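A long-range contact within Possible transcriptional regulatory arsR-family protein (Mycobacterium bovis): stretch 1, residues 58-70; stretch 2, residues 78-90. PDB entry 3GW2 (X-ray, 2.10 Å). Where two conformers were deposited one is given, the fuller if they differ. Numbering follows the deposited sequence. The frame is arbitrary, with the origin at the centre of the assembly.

Stretch 1 (58-70) NLQALKSGGLVEA
Stretch 2, residues 78-90: YYRIAGEDVARLF

Residues 58-64 form the end of a helix that closes in a Schellman motif: Gly66 adopts positive phi (75/17), readily accommodated by glycine, while Gly66 N bonds to Lys63 O (2.9 Å) and Leu67 N to Leu62 O (3.0 Å). The chain then extends as strand 68-70, antiparallel to strand 78-81 at 153°. Glu69 and Arg80 form the hydrogen-bonded pair, with Glu69 N to Arg80 O at 2.7 Å and Arg80 N to Glu69 O at 2.9 Å; Val68-Ile81 and Ala70-Tyr79 are non-hydrogen-bonded pairs, each with CA atoms 4.4 Å apart. Ala82 N donates to Leu67 O (3.1 Å), extending the pairing beyond the strand.

Tyr79 buries the most surface. With chi1 -83° (m) and chi2 -98°, its ring reaches back over stretch 1 and lies between Leu59 CB (chi1 m, chi2 t) and Ala70 CB, which sit over opposite faces, 3.9 and 3.8 Å from the centroid of the Tyr79 ring. The small Ala70 side chain packs closely on the ring, while Val68 (chi1 m) brings CG2 to its edge, 3.6 Å from Tyr79 CD1. The phenol thereby buries its apolar ring while Tyr79 OH lies 2.8 Å from Gln60 OE1. Gln60 starts away from stretch 2 but returns through chi1 -103°, chi2 62° (p) and chi3 -104°.

Glu69 (chi1 -59° (m), chi2 -126°, chi3 -23°) and Arg80 share the other face of the sheet. Arg80, chi1 31°, chi2 67° (p), chi3 135° and chi4 84°, folds back so that Glu69 CB lies over its guanidinium; their aliphatic portions meet at Glu69 CB to Arg80 CD, 3.8 Å.

Gly83 is the N-cap of helix 84-90. From this helix, Val86 (chi1 t) and Leu89 (t, p) point toward stretch 1, where Leu67 (m, t) places CD2 3.9 Å from Val86 CG1 and 4.0 Å from Leu89 CD2, a buried aliphatic cluster.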

# COMPACT_ATOMS: atom_id res chain seq x y z
N ASN A 58 -7.15 11.84 8.20
CA ASN A 58 -6.30 11.29 7.15
C ASN A 58 -4.82 11.31 7.56
O ASN A 58 -4.08 10.39 7.23
CB ASN A 58 -6.48 12.06 5.84
CG ASN A 58 -7.68 11.59 5.05
OD1 ASN A 58 -7.94 10.40 4.95
ND2 ASN A 58 -8.40 12.54 4.47
N LEU A 59 -4.39 12.37 8.25
CA LEU A 59 -3.01 12.44 8.77
C LEU A 59 -2.71 11.35 9.81
O LEU A 59 -1.64 10.74 9.78
CB LEU A 59 -2.70 13.85 9.30
CG LEU A 59 -2.55 14.89 8.18
CD1 LEU A 59 -2.74 16.31 8.70
CD2 LEU A 59 -1.18 14.74 7.48
N GLN A 60 -3.66 11.10 10.71
CA GLN A 60 -3.59 9.95 11.62
C GLN A 60 -3.47 8.62 10.88
O GLN A 60 -2.68 7.76 11.28
CB GLN A 60 -4.82 9.91 12.53
CG GLN A 60 -4.56 10.39 13.93
CD GLN A 60 -4.11 11.84 14.01
OE1 GLN A 60 -2.93 12.12 14.23
NE2 GLN A 60 -5.06 12.77 13.85
N ALA A 61 -4.25 8.46 9.81
CA ALA A 61 -4.19 7.26 8.99
C ALA A 61 -2.81 7.08 8.38
O ALA A 61 -2.26 5.98 8.40
CB ALA A 61 -5.27 7.26 7.92
N LEU A 62 -2.24 8.16 7.85
CA LEU A 62 -0.86 8.14 7.34
C LEU A 62 0.17 7.80 8.41
O LEU A 62 1.09 7.02 8.17
CB LEU A 62 -0.52 9.45 6.63
CG LEU A 62 -1.31 9.70 5.34
CD1 LEU A 62 -1.06 11.13 4.86
CD2 LEU A 62 -0.93 8.68 4.26
N LYS A 63 -0.01 8.38 9.59
CA LYS A 63 0.88 8.16 10.74
C LYS A 63 0.86 6.70 11.22
O LYS A 63 1.91 6.12 11.50
CB LYS A 63 0.51 9.10 11.87
CG LYS A 63 1.60 9.36 12.92
CD LYS A 63 1.01 10.28 13.98
CE LYS A 63 2.00 10.63 15.09
NZ LYS A 63 2.29 9.48 15.99
N SER A 64 -0.33 6.09 11.31
CA SER A 64 -0.45 4.68 11.72
C SER A 64 0.23 3.74 10.74
O SER A 64 0.64 2.65 11.12
CB SER A 64 -1.92 4.28 11.86
OG SER A 64 -2.60 5.14 12.76
N GLY A 65 0.33 4.15 9.48
CA GLY A 65 1.01 3.37 8.48
C GLY A 65 2.49 3.69 8.39
O GLY A 65 3.20 3.17 7.53
N GLY A 66 2.97 4.57 9.29
CA GLY A 66 4.38 4.89 9.37
C GLY A 66 4.89 5.80 8.26
O GLY A 66 6.10 5.92 8.07
N LEU A 67 3.97 6.47 7.58
CA LEU A 67 4.28 7.21 6.36
C LEU A 67 4.60 8.68 6.60
O LEU A 67 5.26 9.33 5.79
CB LEU A 67 3.15 7.07 5.33
CG LEU A 67 2.83 5.67 4.79
CD1 LEU A 67 1.78 5.76 3.69
CD2 LEU A 67 4.08 4.95 4.28
N VAL A 68 4.10 9.21 7.72
CA VAL A 68 4.40 10.58 8.13
C VAL A 68 4.81 10.61 9.61
O VAL A 68 4.49 9.69 10.36
CB VAL A 68 3.21 11.55 7.89
CG1 VAL A 68 2.91 11.70 6.39
CG2 VAL A 68 1.96 11.11 8.66
N GLU A 69 5.52 11.66 10.01
CA GLU A 69 5.77 11.94 11.42
C GLU A 69 5.24 13.32 11.75
O GLU A 69 5.02 14.13 10.85
CB GLU A 69 7.25 11.83 11.77
CG GLU A 69 7.82 10.45 11.47
CD GLU A 69 8.52 9.83 12.64
OE1 GLU A 69 8.96 10.57 13.55
OE2 GLU A 69 8.63 8.58 12.67
N ALA A 70 5.02 13.57 13.04
CA ALA A 70 4.41 14.79 13.51
C ALA A 70 5.21 15.41 14.64
O ALA A 70 5.87 14.71 15.40
CB ALA A 70 2.98 14.54 13.96
N TYR A 78 2.89 19.98 12.98
CA TYR A 78 3.56 19.91 11.69
C TYR A 78 3.81 18.45 11.32
O TYR A 78 4.35 17.68 12.11
CB TYR A 78 4.87 20.71 11.70
CG TYR A 78 4.67 22.19 11.90
CD1 TYR A 78 4.59 23.06 10.81
CD2 TYR A 78 4.56 22.74 13.18
CE1 TYR A 78 4.40 24.44 10.99
CE2 TYR A 78 4.36 24.11 13.37
CZ TYR A 78 4.28 24.95 12.27
OH TYR A 78 4.08 26.31 12.45
N TYR A 79 3.42 18.09 10.10
CA TYR A 79 3.60 16.72 9.61
C TYR A 79 4.60 16.70 8.48
O TYR A 79 4.67 17.65 7.69
CB TYR A 79 2.27 16.16 9.09
CG TYR A 79 1.37 15.59 10.15
CD1 TYR A 79 1.34 14.22 10.38
CD2 TYR A 79 0.55 16.42 10.93
CE1 TYR A 79 0.51 13.66 11.36
CE2 TYR A 79 -0.29 15.88 11.91
CZ TYR A 79 -0.30 14.49 12.11
OH TYR A 79 -1.12 13.92 13.05
N ARG A 80 5.38 15.63 8.40
CA ARG A 80 6.25 15.40 7.26
C ARG A 80 6.36 13.93 6.93
O ARG A 80 6.12 13.06 7.76
CB ARG A 80 7.65 15.98 7.48
CG ARG A 80 8.16 15.99 8.90
CD ARG A 80 8.41 14.64 9.49
NE ARG A 80 9.69 14.54 10.21
CZ ARG A 80 9.90 14.91 11.47
NH1 ARG A 80 8.95 15.47 12.21
NH2 ARG A 80 11.10 14.73 12.00
N ILE A 81 6.75 13.70 5.69
CA ILE A 81 7.10 12.37 5.20
C ILE A 81 8.18 11.79 6.10
O ILE A 81 9.17 12.44 6.39
CB ILE A 81 7.51 12.47 3.71
CG1 ILE A 81 6.22 12.58 2.89
CG2 ILE A 81 8.44 11.28 3.27
CD1 ILE A 81 6.44 12.87 1.44
N ALA A 82 7.94 10.56 6.58
CA ALA A 82 8.72 9.96 7.66
C ALA A 82 10.20 9.68 7.35
O ALA A 82 11.04 9.72 8.26
CB ALA A 82 8.03 8.69 8.18
N GLY A 83 10.51 9.37 6.09
CA GLY A 83 11.92 9.29 5.66
C GLY A 83 12.09 9.11 4.17
O GLY A 83 11.10 9.13 3.43
N GLU A 84 13.33 8.94 3.73
CA GLU A 84 13.62 8.66 2.32
C GLU A 84 12.93 7.38 1.82
O GLU A 84 12.37 7.37 0.71
CB GLU A 84 15.14 8.54 2.09
CG GLU A 84 15.52 8.00 0.70
CD GLU A 84 15.75 9.16 -0.34
OE1 GLU A 84 14.92 10.12 -0.42
OE2 GLU A 84 16.78 9.11 -1.08
N ASP A 85 12.99 6.31 2.62
CA ASP A 85 12.37 5.03 2.24
C ASP A 85 10.88 5.23 1.92
O ASP A 85 10.36 4.64 0.97
CB ASP A 85 12.58 3.96 3.34
CG ASP A 85 14.05 3.50 3.45
OD1 ASP A 85 14.89 3.86 2.59
OD2 ASP A 85 14.38 2.74 4.40
N VAL A 86 10.22 6.10 2.68
CA VAL A 86 8.82 6.47 2.40
C VAL A 86 8.68 7.28 1.09
O VAL A 86 7.74 7.05 0.33
CB VAL A 86 8.15 7.19 3.60
CG1 VAL A 86 6.74 7.64 3.25
CG2 VAL A 86 8.12 6.27 4.82
N ALA A 87 9.62 8.19 0.84
CA ALA A 87 9.66 8.96 -0.42
C ALA A 87 9.95 8.05 -1.63
O ALA A 87 9.31 8.17 -2.68
CB ALA A 87 10.69 10.10 -0.34
N ARG A 88 10.91 7.15 -1.49
CA ARG A 88 11.10 6.11 -2.51
C ARG A 88 9.85 5.24 -2.67
O ARG A 88 9.45 4.93 -3.79
CB ARG A 88 12.35 5.27 -2.21
CG ARG A 88 13.66 6.10 -2.30
CD ARG A 88 14.90 5.23 -2.22
NE ARG A 88 15.01 4.50 -0.95
CZ ARG A 88 15.06 3.18 -0.83
NH1 ARG A 88 15.00 2.39 -1.90
NH2 ARG A 88 15.16 2.63 0.37
N LEU A 89 9.21 4.88 -1.55
CA LEU A 89 8.03 4.00 -1.60
C LEU A 89 6.87 4.62 -2.38
O LEU A 89 6.24 3.97 -3.21
CB LEU A 89 7.57 3.60 -0.19
CG LEU A 89 6.22 2.89 -0.10
CD1 LEU A 89 6.33 1.48 -0.68
CD2 LEU A 89 5.73 2.85 1.34
N PHE A 90 6.60 5.89 -2.09
CA PHE A 90 5.51 6.61 -2.73
C PHE A 90 5.81 6.87 -4.21
O PHE A 90 4.90 6.83 -5.04
CB PHE A 90 5.26 7.91 -1.97
CG PHE A 90 4.12 8.74 -2.50
CD1 PHE A 90 2.86 8.17 -2.73
CD2 PHE A 90 4.30 10.11 -2.75
CE1 PHE A 90 1.81 8.95 -3.21
CE2 PHE A 90 3.24 10.89 -3.23
CZ PHE A 90 1.99 10.30 -3.45